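HmuY protein (Prevotella intermedia, PDB 6R2H) probably binds heme as a hemophore-like protein of the HmuY family, taking part in heme acquisition by this bacterium. Local coordinates at residues L93-Y104 with A157-L167. Sequence-based numbering, arbitrary orientation.
Sequences LNKINALPAGNY and AVKFKNGNAAL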
loop_
_atom_site.group_PDB
_atom_site.type_symbol
_atom_site.label_atom_id
_atom_site.label_comp_id
_atom_site.label_asym_id
_atom_site.label_seq_id
_atom_site.Cartn_x
_atom_site.Cartn_y
_atom_site.Cartn_z
ATOM N N LEU A 93 -8.949 -18.175 2.893
ATOM C CA LEU A 93 -7.525 -18.324 3.147
ATOM C C LEU A 93 -7.210 -19.730 3.668
ATOM O O LEU A 93 -6.064 -20.179 3.595
ATOM C CB LEU A 93 -7.084 -17.240 4.136
ATOM C CG LEU A 93 -5.595 -17.212 4.483
ATOM C CD1 LEU A 93 -4.732 -17.027 3.246
ATOM C CD2 LEU A 93 -5.309 -16.099 5.480
ATOM N N ASN A 94 -8.226 -20.438 4.170
ATOM C CA ASN A 94 -7.988 -21.772 4.696
ATOM C C ASN A 94 -7.971 -22.794 3.569
ATOM O O ASN A 94 -7.583 -23.939 3.785
ATOM C CB ASN A 94 -9.021 -22.184 5.737
ATOM C CG ASN A 94 -8.857 -21.413 7.019
ATOM O OD1 ASN A 94 -9.803 -20.776 7.468
ATOM N ND2 ASN A 94 -7.662 -21.456 7.587
ATOM N N LYS A 95 -8.403 -22.378 2.377
ATOM C CA LYS A 95 -8.502 -23.317 1.276
ATOM C C LYS A 95 -7.296 -23.171 0.348
ATOM O O LYS A 95 -7.357 -23.623 -0.795
ATOM C CB LYS A 95 -9.837 -23.155 0.546
ATOM C CG LYS A 95 -10.997 -23.980 1.091
ATOM C CD LYS A 95 -12.265 -23.936 0.232
ATOM C CE LYS A 95 -12.155 -24.684 -1.087
ATOM N NZ LYS A 95 -13.442 -24.734 -1.830
ATOM N N ILE A 96 -6.208 -22.546 0.833
ATOM C CA ILE A 96 -5.033 -22.352 -0.013
ATOM C C ILE A 96 -3.762 -22.264 0.830
ATOM O O ILE A 96 -3.736 -21.556 1.838
ATOM C CB ILE A 96 -5.219 -21.129 -0.938
ATOM C CG1 ILE A 96 -4.036 -20.976 -1.897
ATOM C CG2 ILE A 96 -5.500 -19.858 -0.137
ATOM C CD1 ILE A 96 -4.347 -20.166 -3.133
ATOM N N ASN A 97 -2.697 -22.954 0.384
ATOM C CA ASN A 97 -1.479 -23.084 1.174
ATOM C C ASN A 97 -0.220 -22.987 0.320
ATOM O O ASN A 97 0.883 -23.128 0.834
ATOM C CB ASN A 97 -1.445 -24.388 1.972
ATOM C CG ASN A 97 -2.172 -24.269 3.291
ATOM O OD1 ASN A 97 -1.643 -23.694 4.248
ATOM N ND2 ASN A 97 -3.385 -24.802 3.340
ATOM N N ALA A 98 -0.401 -22.764 -0.982
ATOM C CA ALA A 98 0.710 -22.480 -1.872
ATOM C C ALA A 98 0.247 -21.457 -2.905
ATOM O O ALA A 98 -0.954 -21.303 -3.134
ATOM C CB ALA A 98 1.177 -23.760 -2.521
ATOM N N LEU A 99 1.216 -20.769 -3.521
ATOM C CA LEU A 99 0.965 -19.802 -4.574
ATOM C C LEU A 99 0.588 -20.534 -5.859
ATOM O O LEU A 99 1.257 -21.491 -6.248
ATOM C CB LEU A 99 2.243 -18.989 -4.778
ATOM C CG LEU A 99 2.383 -17.743 -3.914
ATOM C CD1 LEU A 99 2.424 -18.103 -2.445
ATOM C CD2 LEU A 99 3.634 -16.989 -4.304
ATOM N N PRO A 100 -0.517 -20.133 -6.531
ATOM C CA PRO A 100 -0.858 -20.685 -7.842
ATOM C C PRO A 100 -0.075 -20.016 -8.967
ATOM O O PRO A 100 0.529 -18.963 -8.764
ATOM C CB PRO A 100 -2.340 -20.321 -7.961
ATOM C CG PRO A 100 -2.458 -19.022 -7.204
ATOM C CD PRO A 100 -1.514 -19.173 -6.031
ATOM N N ALA A 101 -0.089 -20.641 -10.150
ATOM C CA ALA A 101 0.481 -20.024 -11.337
ATOM C C ALA A 101 -0.461 -18.926 -11.829
ATOM O O ALA A 101 -1.662 -18.963 -11.553
ATOM C CB ALA A 101 0.750 -21.060 -12.399
ATOM N N GLY A 102 0.109 -17.945 -12.539
ATOM C CA GLY A 102 -0.662 -16.833 -13.072
ATOM C C GLY A 102 0.218 -15.626 -13.388
ATOM O O GLY A 102 1.440 -15.744 -13.431
ATOM N N ASN A 103 -0.420 -14.474 -13.612
ATOM C CA ASN A 103 0.310 -13.288 -14.025
ATOM C C ASN A 103 0.579 -12.389 -12.823
ATOM O O ASN A 103 -0.291 -11.633 -12.383
ATOM C CB ASN A 103 -0.349 -12.614 -15.231
ATOM C CG ASN A 103 -0.394 -13.562 -16.412
ATOM O OD1 ASN A 103 -1.345 -13.553 -17.190
ATOM N ND2 ASN A 103 0.617 -14.412 -16.537
ATOM N N TYR A 104 1.801 -12.503 -12.298
ATOM C CA TYR A 104 2.218 -11.756 -11.126
ATOM C C TYR A 104 2.675 -10.358 -11.552
ATOM O O TYR A 104 3.335 -10.216 -12.578
ATOM C CB TYR A 104 3.256 -12.581 -10.365
ATOM C CG TYR A 104 2.655 -13.700 -9.558
ATOM C CD1 TYR A 104 2.203 -14.863 -10.165
ATOM C CD2 TYR A 104 2.545 -13.609 -8.178
ATOM C CE1 TYR A 104 1.639 -15.895 -9.429
ATOM C CE2 TYR A 104 2.007 -14.637 -7.421
ATOM C CZ TYR A 104 1.549 -15.780 -8.052
ATOM O OH TYR A 104 1.000 -16.780 -7.315
ATOM N N ALA A 157 -1.696 -13.336 -3.692
ATOM C CA ALA A 157 -0.464 -14.108 -3.660
ATOM C C ALA A 157 0.715 -13.182 -3.939
ATOM O O ALA A 157 0.639 -12.368 -4.853
ATOM C CB ALA A 157 -0.539 -15.207 -4.690
ATOM N N VAL A 158 1.787 -13.310 -3.137
ATOM C CA VAL A 158 2.984 -12.475 -3.231
ATOM C C VAL A 158 4.239 -13.359 -3.225
ATOM O O VAL A 158 4.446 -14.116 -2.273
ATOM C CB VAL A 158 3.061 -11.428 -2.097
ATOM C CG1 VAL A 158 3.941 -10.252 -2.479
ATOM C CG2 VAL A 158 1.691 -10.925 -1.687
ATOM N N LYS A 159 5.055 -13.232 -4.290
ATOM C CA LYS A 159 6.353 -13.873 -4.456
ATOM C C LYS A 159 7.435 -12.812 -4.260
ATOM O O LYS A 159 7.382 -11.764 -4.907
ATOM C CB LYS A 159 6.598 -14.214 -5.933
ATOM C CG LYS A 159 6.025 -15.490 -6.533
ATOM C CD LYS A 159 5.902 -15.335 -8.052
ATOM C CE LYS A 159 5.847 -16.617 -8.863
ATOM N NZ LYS A 159 7.208 -17.058 -9.271
ATOM N N PHE A 160 8.437 -13.108 -3.421
ATOM C CA PHE A 160 9.543 -12.182 -3.217
ATOM C C PHE A 160 10.824 -12.745 -3.835
ATOM O O PHE A 160 11.051 -13.954 -3.824
ATOM C CB PHE A 160 9.727 -11.868 -1.731
ATOM C CG PHE A 160 8.515 -11.278 -1.055
ATOM C CD1 PHE A 160 8.196 -9.932 -1.195
ATOM C CD2 PHE A 160 7.682 -12.079 -0.277
ATOM C CE1 PHE A 160 7.061 -9.421 -0.582
ATOM C CE2 PHE A 160 6.554 -11.560 0.339
ATOM C CZ PHE A 160 6.254 -10.225 0.198
ATOM N N LYS A 161 11.665 -11.834 -4.345
ATOM C CA LYS A 161 12.950 -12.127 -4.965
ATOM C C LYS A 161 13.817 -13.001 -4.053
ATOM O O LYS A 161 14.663 -13.755 -4.535
ATOM C CB LYS A 161 13.682 -10.819 -5.300
ATOM C CG LYS A 161 14.944 -10.958 -6.147
ATOM C CD LYS A 161 15.947 -9.837 -5.955
ATOM C CE LYS A 161 16.728 -9.938 -4.651
ATOM N NZ LYS A 161 17.546 -8.725 -4.380
ATOM N N ASN A 162 13.610 -12.878 -2.736
ATOM C CA ASN A 162 14.412 -13.587 -1.757
ATOM C C ASN A 162 13.891 -15.012 -1.581
ATOM O O ASN A 162 14.507 -15.803 -0.871
ATOM C CB ASN A 162 14.449 -12.845 -0.419
ATOM C CG ASN A 162 13.112 -12.842 0.294
ATOM O OD1 ASN A 162 12.218 -13.613 -0.041
ATOM N ND2 ASN A 162 12.966 -12.003 1.304
ATOM N N GLY A 163 12.742 -15.326 -2.191
ATOM C CA GLY A 163 12.252 -16.694 -2.182
ATOM C C GLY A 163 11.178 -16.943 -1.127
ATOM O O GLY A 163 10.618 -18.031 -1.044
ATOM N N ASN A 164 10.880 -15.945 -0.298
ATOM C CA ASN A 164 9.732 -16.060 0.587
ATOM C C ASN A 164 8.472 -15.723 -0.204
ATOM O O ASN A 164 8.535 -15.199 -1.320
ATOM C CB ASN A 164 9.826 -15.135 1.801
ATOM C CG ASN A 164 11.038 -15.409 2.657
ATOM O OD1 ASN A 164 11.480 -16.556 2.757
ATOM N ND2 ASN A 164 11.564 -14.366 3.278
ATOM N N ALA A 165 7.322 -16.041 0.390
ATOM C CA ALA A 165 6.054 -15.827 -0.274
ATOM C C ALA A 165 4.981 -15.606 0.788
ATOM O O ALA A 165 5.204 -15.906 1.967
ATOM C CB ALA A 165 5.752 -17.015 -1.158
ATOM N N ALA A 166 3.827 -15.068 0.366
ATOM C CA ALA A 166 2.721 -14.892 1.296
ATOM C C ALA A 166 1.364 -14.961 0.599
ATOM O O ALA A 166 1.231 -14.664 -0.588
ATOM C CB ALA A 166 2.889 -13.591 2.039
ATOM N N LEU A 167 0.351 -15.335 1.382
ATOM C CA LEU A 167 -1.032 -15.340 0.940
ATOM C C LEU A 167 -1.829 -14.474 1.911
ATOM O O LEU A 167 -1.880 -14.763 3.109
ATOM C CB LEU A 167 -1.539 -16.786 0.958
ATOM C CG LEU A 167 -0.815 -17.785 0.051
ATOM C CD1 LEU A 167 -1.163 -19.198 0.484
ATOM C CD2 LEU A 167 -1.199 -17.570 -1.409
#
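Ala157 turns its methyl toward the loop, where CB lies 3.4 Å from Tyr104 OH and 3.9 Å from Leu99 CG. The tyrosine hydroxyl donates a 2.7 Å hydrogen bond to Pro100 O, in the carbonyl plane, which fixes the ring against its own loop. The side chains of Lys159 and Tyr104 cross at about a right angle. Lys159 CD sits over one face, 3.9 Å from the centroid of the Tyr104 ring, in a CH-pi contact. The chain bends at its last torsion (chi4 -90°), and NZ makes at most a weak, long cation-pi contact. Lys159 CG also meets Leu99 CD2 at 3.6 Å. Beyond the type I turn from Phe160 to Gly163, Ala165 CB packs 3.7 Å from Leu99 CD1. Leu167 CD2 touches Leu99 CD1, its CD1 reaches the backbone at Ile96 and Asn97, and its CB meets Leu93 CD1 at 3.9 Å. No hydrogen bond joins the two segments. Lys188 NZ, from the neighbouring strand 181-190, hydrogen-bonds Leu93 O and Ile96 O. This is mainly apolar packing of a long connecting loop, between strands 83-87 and 105-115, across one face of a beta hairpin in the large antiparallel sheet of the HmuY fold.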